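Local coordinates for protein triosephosphate isomerase (Toxoplasma gondii, PDB 5UPR) that probably interconverts D-glyceraldehyde 3-phosphate and dihydroxyacetone phosphate in glycolysis and gluconeogenesis, acting as a homodimer of TIM barrels, at residues R203-A207 with Q208-P212; E159-R162 with Q163-E167; K122-R125 with A126-E130. All coordinates share one frame; numbering follows the deposited sequence.

The chain is the triosephosphate isomerase domain of a longer protein, and all three contacts belong to its TIM barrel. Along the sequence interaction 3 comes first, at the end of helix 117-129, then interaction 2, at the end of helix 150-164, and finally interaction 1, at the end of helix 192-209. Of these outer-layer helices, 117-129 and 150-164 lead on to strands 133-138 and 174-178, while 192-209 runs into the short helix 212-217 before strand 220-222. Centres of interactions 3 and 2 are 11 Å apart and those of 2 and 1 are 12 Å apart, and both pairs touch. Interactions 3 and 1, with centres 20 Å apart, do not meet. Residues 159-167 therefore join the ends of the two flanking helices.

Interaction 1: R203-A207 with Q208-P212; sequences RNWLA and QAVSP
In the closing turn of helix 192-209, Trp205 makes a CH-pi contact with Ala209, four residues on. The methyl of Ala209 stands over one face of the indole, offset toward the rim, with Ala209 CB 3.6 Å from the centroid of the Trp205 six-membered ring. Two torsions present that face: CG lies anti to the backbone N (chi1 -178°), and chi2 of 90° turns the ring square to the CA-CB-CG plane. Alanine suits the place because its single methyl fits closely against the indole. Val210 reaches the same ring obliquely, with its CG2 4.0 Å from Trp205 CZ3.

In the TIM barrel this is a junction between two helices, 192-209 and the short 212-217. Ser211 is the N-cap of the second, its OG bonded to the backbone N of Val214, while Pro212, which needs no N-H partner, suits the first turn. Leu206 and Ala207 pack on Ala215 of that next helix, and Arg203, which bonds the carbonyl O of Ala215, also forms salt bridges with Asp239 and Asp241. Trp205 lies against Ser155 and Leu158 of helix 150-164.

Backbone bonds carry helix 192-209 to its end. Ala209 N donates to Trp205 O at 2.9 Å, and Leu206 O takes two donors, Val210 N at 2.9 Å and, weakly, Ser211 N at 3.0 Å. The second donor arrives as the chain turns out of the helix, and the same turn lets Ala207 CA approach Ser211 O at 3.6 Å in a nearly straight C-H...O contact.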
loop_
_atom_site.group_PDB
_atom_site.type_symbol
_atom_site.label_atom_id
_atom_site.label_comp_id
_atom_site.label_asym_id
_atom_site.label_seq_id
_atom_site.Cartn_x
_atom_site.Cartn_y
_atom_site.Cartn_z
ATOM N N ARG A 203 -27.200 8.845 -9.393
ATOM C CA ARG A 203 -27.879 7.882 -10.303
ATOM C C ARG A 203 -28.322 8.558 -11.612
ATOM O O ARG A 203 -28.204 7.955 -12.650
ATOM C CB ARG A 203 -29.019 7.157 -9.593
ATOM C CG ARG A 203 -29.455 5.854 -10.262
ATOM C CD ARG A 203 -30.552 5.102 -9.501
ATOM N NE ARG A 203 -30.153 4.829 -8.100
ATOM C CZ ARG A 203 -29.276 3.914 -7.705
ATOM N NH1 ARG A 203 -28.682 3.107 -8.551
ATOM N NH2 ARG A 203 -28.988 3.811 -6.410
ATOM N N ASN A 204 -28.729 9.815 -11.560
ATOM C CA ASN A 204 -29.097 10.572 -12.766
ATOM C C ASN A 204 -27.830 10.807 -13.573
ATOM O O ASN A 204 -27.905 10.784 -14.797
ATOM C CB ASN A 204 -29.778 11.928 -12.504
ATOM C CG ASN A 204 -31.157 11.817 -11.869
ATOM O OD1 ASN A 204 -31.819 10.775 -11.936
ATOM N ND2 ASN A 204 -31.586 12.911 -11.203
ATOM N N TRP A 205 -26.678 11.008 -12.923
ATOM C CA TRP A 205 -25.432 11.136 -13.653
ATOM C C TRP A 205 -25.136 9.844 -14.420
ATOM O O TRP A 205 -24.780 9.918 -15.609
ATOM C CB TRP A 205 -24.226 11.529 -12.736
ATOM C CG TRP A 205 -22.955 11.711 -13.538
ATOM C CD1 TRP A 205 -22.494 12.878 -14.121
ATOM C CD2 TRP A 205 -22.038 10.686 -13.929
ATOM N NE1 TRP A 205 -21.359 12.613 -14.847
ATOM C CE2 TRP A 205 -21.030 11.290 -14.711
ATOM C CE3 TRP A 205 -21.954 9.305 -13.654
ATOM C CZ2 TRP A 205 -20.019 10.539 -15.313
ATOM C CZ3 TRP A 205 -20.889 8.567 -14.246
ATOM C CH2 TRP A 205 -19.940 9.201 -15.009
ATOM N N LEU A 206 -25.249 8.658 -13.750
ATOM C CA LEU A 206 -24.999 7.386 -14.418
ATOM C C LEU A 206 -25.886 7.253 -15.660
ATOM O O LEU A 206 -25.432 6.794 -16.697
ATOM C CB LEU A 206 -25.195 6.208 -13.493
ATOM C CG LEU A 206 -24.219 6.076 -12.332
ATOM C CD1 LEU A 206 -24.751 5.079 -11.290
ATOM C CD2 LEU A 206 -22.890 5.644 -12.862
ATOM N N ALA A 207 -27.148 7.616 -15.528
ATOM C CA ALA A 207 -28.112 7.455 -16.597
ATOM C C ALA A 207 -27.781 8.285 -17.834
ATOM O O ALA A 207 -27.989 7.828 -18.902
ATOM C CB ALA A 207 -29.562 7.773 -16.123
ATOM N N GLN A 208 -27.345 9.525 -17.630
ATOM C CA GLN A 208 -27.023 10.490 -18.733
ATOM C C GLN A 208 -25.643 10.214 -19.324
ATOM O O GLN A 208 -25.499 10.302 -20.506
ATOM C CB GLN A 208 -27.134 11.954 -18.229
ATOM C CG GLN A 208 -26.262 13.088 -18.832
ATOM C CD GLN A 208 -26.934 13.881 -19.884
ATOM O OE1 GLN A 208 -28.109 14.288 -19.705
ATOM N NE2 GLN A 208 -26.215 14.178 -20.974
ATOM N N ALA A 209 -24.633 9.931 -18.484
ATOM C CA ALA A 209 -23.248 9.806 -18.950
ATOM C C ALA A 209 -22.876 8.380 -19.383
ATOM O O ALA A 209 -22.039 8.220 -20.254
ATOM C CB ALA A 209 -22.254 10.208 -17.855
ATOM N N VAL A 210 -23.481 7.350 -18.747
ATOM C CA VAL A 210 -23.182 5.979 -19.103
ATOM C C VAL A 210 -24.406 5.368 -19.787
ATOM O O VAL A 210 -24.469 5.303 -20.994
ATOM C CB VAL A 210 -22.705 5.165 -17.876
ATOM C CG1 VAL A 210 -22.203 3.803 -18.303
ATOM C CG2 VAL A 210 -21.624 5.911 -17.099
ATOM N N SER A 211 -25.409 4.927 -19.033
ATOM C CA SER A 211 -26.676 4.438 -19.609
ATOM C C SER A 211 -27.729 4.250 -18.517
ATOM O O SER A 211 -27.394 4.012 -17.337
ATOM C CB SER A 211 -26.493 3.086 -20.353
ATOM O OG SER A 211 -26.197 2.056 -19.375
ATOM N N PRO A 212 -28.989 4.298 -18.891
ATOM C CA PRO A 212 -30.056 3.898 -17.924
ATOM C C PRO A 212 -29.865 2.503 -17.282
ATOM O O PRO A 212 -30.169 2.338 -16.080
ATOM C CB PRO A 212 -31.344 3.945 -18.780
ATOM C CG PRO A 212 -31.021 4.899 -19.908
ATOM C CD PRO A 212 -29.554 4.761 -20.203
#

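Interaction 2: E159-R162 with Q163-E167; sequences EAVR and QAVPE
Glu159 grips Arg162 in a side-on, bidentate salt bridge through its carboxylate, while its carbonyl O accepts Gln163 N at 2.9 Å in the last turns of helix 150-164. Arg162 NE meets Glu159 OE1 at 3.0 Å and Arg162 NH2 meets Glu159 OE2 at 2.9 Å. Both bonds are nearly straight; the donors come from the syn side, each about 30° out of the carboxylate plane, while the two oxygens lie close to the plane of the guanidinium. The bend of the arginine at chi3 (56°) turns its guanidinium back along the helix to reach an acid three residues earlier. A water continues the chain, accepting from Arg162 NH1 at 2.6 Å and donating to Pro166 O at 3.1 Å, so it ties the arginine to the residues beyond the helix.

Val165 N still donates to Val161 O at 2.8 Å, but Val165 itself departs from helical geometry. Pro166 has no N-H for Arg162 O, and the i to i+4 ladder stops here, which suits a residue just past the helix. Gln163 lays its CG beside Arg162 NH2, 3.6 Å away, with the amide and guanidinium planes 86° apart. Val161 CG1 and Val165 CG2 approach to 4.2 Å, and both residues are buried, which suits compact apolar side chains.

Outside this turn, Val165 packs on Leu128 and Ala164 on Ala121, both in helix 117-129, while Arg162 leans on Ala209 of helix 192-209; Val161 rests on Trp171, in the loop leading to strand 174-178.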
loop_
_atom_site.group_PDB
_atom_site.type_symbol
_atom_site.label_atom_id
_atom_site.label_comp_id
_atom_site.label_asym_id
_atom_site.label_seq_id
_atom_site.Cartn_x
_atom_site.Cartn_y
_atom_site.Cartn_z
ATOM N N GLU A 159 -16.950 11.793 -14.041
ATOM C CA GLU A 159 -16.576 11.980 -15.472
ATOM C C GLU A 159 -15.089 11.558 -15.727
ATOM O O GLU A 159 -14.833 10.971 -16.741
ATOM C CB GLU A 159 -16.818 13.414 -15.884
ATOM C CG GLU A 159 -16.269 13.885 -17.237
ATOM C CD GLU A 159 -16.887 13.175 -18.410
ATOM O OE1 GLU A 159 -17.925 12.456 -18.269
ATOM O OE2 GLU A 159 -16.304 13.304 -19.514
ATOM N N ALA A 160 -14.149 11.846 -14.790
ATOM C CA ALA A 160 -12.807 11.393 -14.952
ATOM C C ALA A 160 -12.752 9.854 -15.052
ATOM O O ALA A 160 -12.035 9.292 -15.847
ATOM C CB ALA A 160 -11.928 11.857 -13.770
ATOM N N VAL A 161 -13.557 9.174 -14.232
ATOM C CA VAL A 161 -13.636 7.725 -14.282
ATOM C C VAL A 161 -14.225 7.232 -15.585
ATOM O O VAL A 161 -13.704 6.302 -16.197
ATOM C CB VAL A 161 -14.347 7.117 -13.074
ATOM C CG1 VAL A 161 -14.380 5.573 -13.185
ATOM C CG2 VAL A 161 -13.601 7.503 -11.788
ATOM N N ARG A 162 -15.280 7.873 -16.060
ATOM C CA ARG A 162 -15.875 7.536 -17.372
ATOM C C ARG A 162 -14.885 7.705 -18.529
ATOM O O ARG A 162 -14.891 6.890 -19.459
ATOM C CB ARG A 162 -17.132 8.353 -17.652
ATOM C CG ARG A 162 -17.963 7.864 -18.849
ATOM C CD ARG A 162 -18.788 8.894 -19.531
ATOM N NE ARG A 162 -17.951 9.994 -19.955
ATOM C CZ ARG A 162 -17.171 9.963 -21.038
ATOM N NH1 ARG A 162 -17.056 8.871 -21.816
ATOM N NH2 ARG A 162 -16.417 11.015 -21.316
ATOM N N GLN A 163 -14.035 8.744 -18.490
ATOM C CA GLN A 163 -13.032 8.947 -19.574
ATOM C C GLN A 163 -12.070 7.790 -19.645
ATOM O O GLN A 163 -11.698 7.375 -20.708
ATOM C CB GLN A 163 -12.286 10.265 -19.396
ATOM C CG GLN A 163 -13.179 11.435 -19.711
ATOM C CD GLN A 163 -12.632 12.778 -19.308
ATOM O OE1 GLN A 163 -11.739 12.915 -18.434
ATOM N NE2 GLN A 163 -13.273 13.807 -19.834
ATOM N N ALA A 164 -11.677 7.264 -18.487
ATOM C CA ALA A 164 -10.807 6.098 -18.403
ATOM C C ALA A 164 -11.537 4.760 -18.610
ATOM O O ALA A 164 -10.908 3.781 -18.995
ATOM C CB ALA A 164 -10.127 6.075 -17.068
ATOM N N VAL A 165 -12.819 4.703 -18.290
ATOM C CA VAL A 165 -13.641 3.523 -18.482
ATOM C C VAL A 165 -14.888 3.933 -19.325
ATOM O O VAL A 165 -16.012 4.041 -18.787
ATOM C CB VAL A 165 -14.096 2.958 -17.132
ATOM C CG1 VAL A 165 -14.612 1.544 -17.346
ATOM C CG2 VAL A 165 -12.960 2.943 -16.133
ATOM N N PRO A 166 -14.694 4.182 -20.631
ATOM C CA PRO A 166 -15.822 4.584 -21.445
ATOM C C PRO A 166 -16.792 3.426 -21.809
ATOM O O PRO A 166 -17.875 3.689 -22.283
ATOM C CB PRO A 166 -15.166 5.153 -22.709
ATOM C CG PRO A 166 -13.822 4.425 -22.812
ATOM C CD PRO A 166 -13.421 4.264 -21.360
ATOM N N GLU A 167 -16.402 2.183 -21.640
ATOM C CA GLU A 167 -17.299 1.064 -21.959
ATOM C C GLU A 167 -18.278 0.824 -20.832
ATOM O O GLU A 167 -17.857 0.536 -19.699
ATOM C CB GLU A 167 -16.521 -0.234 -22.198
ATOM C CG GLU A 167 -17.016 -1.013 -23.391
ATOM C CD GLU A 167 -16.904 -2.519 -23.223
ATOM O OE1 GLU A 167 -16.350 -3.020 -22.194
ATOM O OE2 GLU A 167 -17.431 -3.163 -24.155
HETATM O O HOH W 1 -18.305 6.725 -22.661
#

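Interaction 3: K122-R125 with A126-E130; sequences KKVR and AALNE. With SO4 (sulfate ion), chain F.
At the C-terminal turn of helix 117-129, Arg125 and Asn129 form an i to i+4 side-chain pair beside a sulfate ion that probably came from the crystallisation liquor. Arg125 NE donates to Asn129 OD1 at 2.9 Å, the oxygen lying near the guanidinium plane while the amide stands 89° to it. The arginine starts with CG anti to its own N (chi1 175°) and bends at chi2 (57°), which carries the guanidinium along the helix to Asn129.

Farther out along the guanidinium edge the anion is met by both terminal nitrogens. Arg125 NH1 bonds sulfate O1 at 2.7 Å and NH2 bonds sulfate O2 at 3.1 Å, with a weak second bond from NH2 to O1. All three nitrogens have partners, and the rotation of the group is well defined. Arg125 NH1 also donates to Ala164 O of the neighbouring helix, and Asn129 ND2 donates to Gln76 OE1, which is consistent with the amide orientation that leaves OD1 for the arginine.

Along the backbone the helix is regular, with Leu128 N bonded to Val124 O at 2.9 Å and Asn129 N to Arg125 O at 2.9 Å. Val124 CG1 lies beside Leu128 CD1, 3.8 Å away.

Val124 packs on Leu100 and Leu136, Ala127 on Val98 and Val134. Small and branched apolar residues thus face the strands and Arg125 and Asn129 lie on the exposed face, with Lys123 as the exception, buried with its NZ in salt bridges with Asp71 and Glu115: the amphipathic division of an outer helix in a TIM barrel.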
loop_
_atom_site.group_PDB
_atom_site.type_symbol
_atom_site.label_atom_id
_atom_site.label_comp_id
_atom_site.label_asym_id
_atom_site.label_seq_id
_atom_site.Cartn_x
_atom_site.Cartn_y
_atom_site.Cartn_z
ATOM N N LYS A 122 -7.419 6.045 -13.427
ATOM C CA LYS A 122 -6.459 5.069 -13.928
ATOM C C LYS A 122 -6.424 3.812 -13.058
ATOM O O LYS A 122 -6.365 2.689 -13.588
ATOM C CB LYS A 122 -5.073 5.681 -14.001
ATOM C CG LYS A 122 -3.979 4.808 -14.558
ATOM C CD LYS A 122 -2.691 5.603 -14.776
ATOM C CE LYS A 122 -1.640 4.686 -15.383
ATOM N NZ LYS A 122 -1.707 4.544 -16.855
ATOM N N LYS A 123 -6.486 3.984 -11.720
ATOM C CA LYS A 123 -6.552 2.811 -10.845
ATOM C C LYS A 123 -7.823 1.989 -11.129
ATOM O O LYS A 123 -7.759 0.748 -11.140
ATOM C CB LYS A 123 -6.494 3.195 -9.388
ATOM C CG LYS A 123 -5.201 3.784 -8.908
ATOM C CD LYS A 123 -5.167 4.204 -7.438
ATOM C CE LYS A 123 -3.768 4.511 -7.056
ATOM N NZ LYS A 123 -3.471 4.337 -5.639
ATOM N N VAL A 124 -8.951 2.670 -11.316
ATOM C CA VAL A 124 -10.238 1.976 -11.533
ATOM C C VAL A 124 -10.157 1.120 -12.817
ATOM O O VAL A 124 -10.502 -0.078 -12.810
ATOM C CB VAL A 124 -11.452 2.920 -11.580
ATOM C CG1 VAL A 124 -12.727 2.143 -11.925
ATOM C CG2 VAL A 124 -11.661 3.651 -10.250
ATOM N N ARG A 125 -9.711 1.741 -13.898
ATOM C CA ARG A 125 -9.584 1.042 -15.176
ATOM C C ARG A 125 -8.686 -0.205 -15.064
ATOM O O ARG A 125 -9.009 -1.261 -15.612
ATOM C CB ARG A 125 -8.980 1.966 -16.244
ATOM C CG ARG A 125 -8.690 1.345 -17.587
ATOM C CD ARG A 125 -9.992 0.735 -18.141
ATOM N NE ARG A 125 -9.857 -0.006 -19.412
ATOM C CZ ARG A 125 -10.043 0.449 -20.645
ATOM N NH1 ARG A 125 -10.478 1.690 -20.893
ATOM N NH2 ARG A 125 -9.736 -0.335 -21.651
ATOM N N ALA A 126 -7.541 -0.051 -14.403
ATOM C CA ALA A 126 -6.597 -1.142 -14.232
ATOM C C ALA A 126 -7.212 -2.297 -13.441
ATOM O O ALA A 126 -7.058 -3.484 -13.793
ATOM C CB ALA A 126 -5.356 -0.646 -13.551
ATOM N N ALA A 127 -7.950 -1.936 -12.379
ATOM C CA ALA A 127 -8.615 -2.917 -11.521
ATOM C C ALA A 127 -9.673 -3.708 -12.295
ATOM O O ALA A 127 -9.733 -4.957 -12.249
ATOM C CB ALA A 127 -9.213 -2.218 -10.325
ATOM N N LEU A 128 -10.533 -2.965 -13.007
ATOM C CA LEU A 128 -11.584 -3.621 -13.808
ATOM C C LEU A 128 -11.013 -4.470 -14.917
ATOM O O LEU A 128 -11.516 -5.579 -15.170
ATOM C CB LEU A 128 -12.530 -2.558 -14.370
ATOM C CG LEU A 128 -13.345 -1.701 -13.429
ATOM C CD1 LEU A 128 -14.079 -0.618 -14.235
ATOM C CD2 LEU A 128 -14.263 -2.596 -12.584
ATOM N N ASN A 129 -9.971 -3.983 -15.598
ATOM C CA ASN A 129 -9.257 -4.798 -16.615
ATOM C C ASN A 129 -8.792 -6.137 -16.050
ATOM O O ASN A 129 -8.731 -7.070 -16.774
ATOM C CB ASN A 129 -8.011 -4.126 -17.178
ATOM C CG ASN A 129 -8.299 -2.959 -18.127
ATOM O OD1 ASN A 129 -9.442 -2.733 -18.602
ATOM N ND2 ASN A 129 -7.216 -2.203 -18.426
ATOM N N GLU A 130 -8.419 -6.216 -14.777
ATOM C CA GLU A 130 -7.964 -7.485 -14.191
ATOM C C GLU A 130 -9.079 -8.271 -13.492
ATOM O O GLU A 130 -8.778 -9.172 -12.723
ATOM C CB GLU A 130 -6.824 -7.221 -13.214
ATOM C CG GLU A 130 -5.581 -6.681 -13.880
ATOM C CD GLU A 130 -4.849 -7.672 -14.768
ATOM O OE1 GLU A 130 -4.943 -8.922 -14.561
ATOM O OE2 GLU A 130 -4.149 -7.175 -15.664
HETATM S S SO4 F . -10.495 2.314 -24.247
HETATM O O1 SO4 F . -11.595 1.818 -23.387
HETATM O O2 SO4 F . -9.473 1.249 -24.343
HETATM O O3 SO4 F . -11.086 2.549 -25.586
HETATM O O4 SO4 F . -9.919 3.583 -23.728
#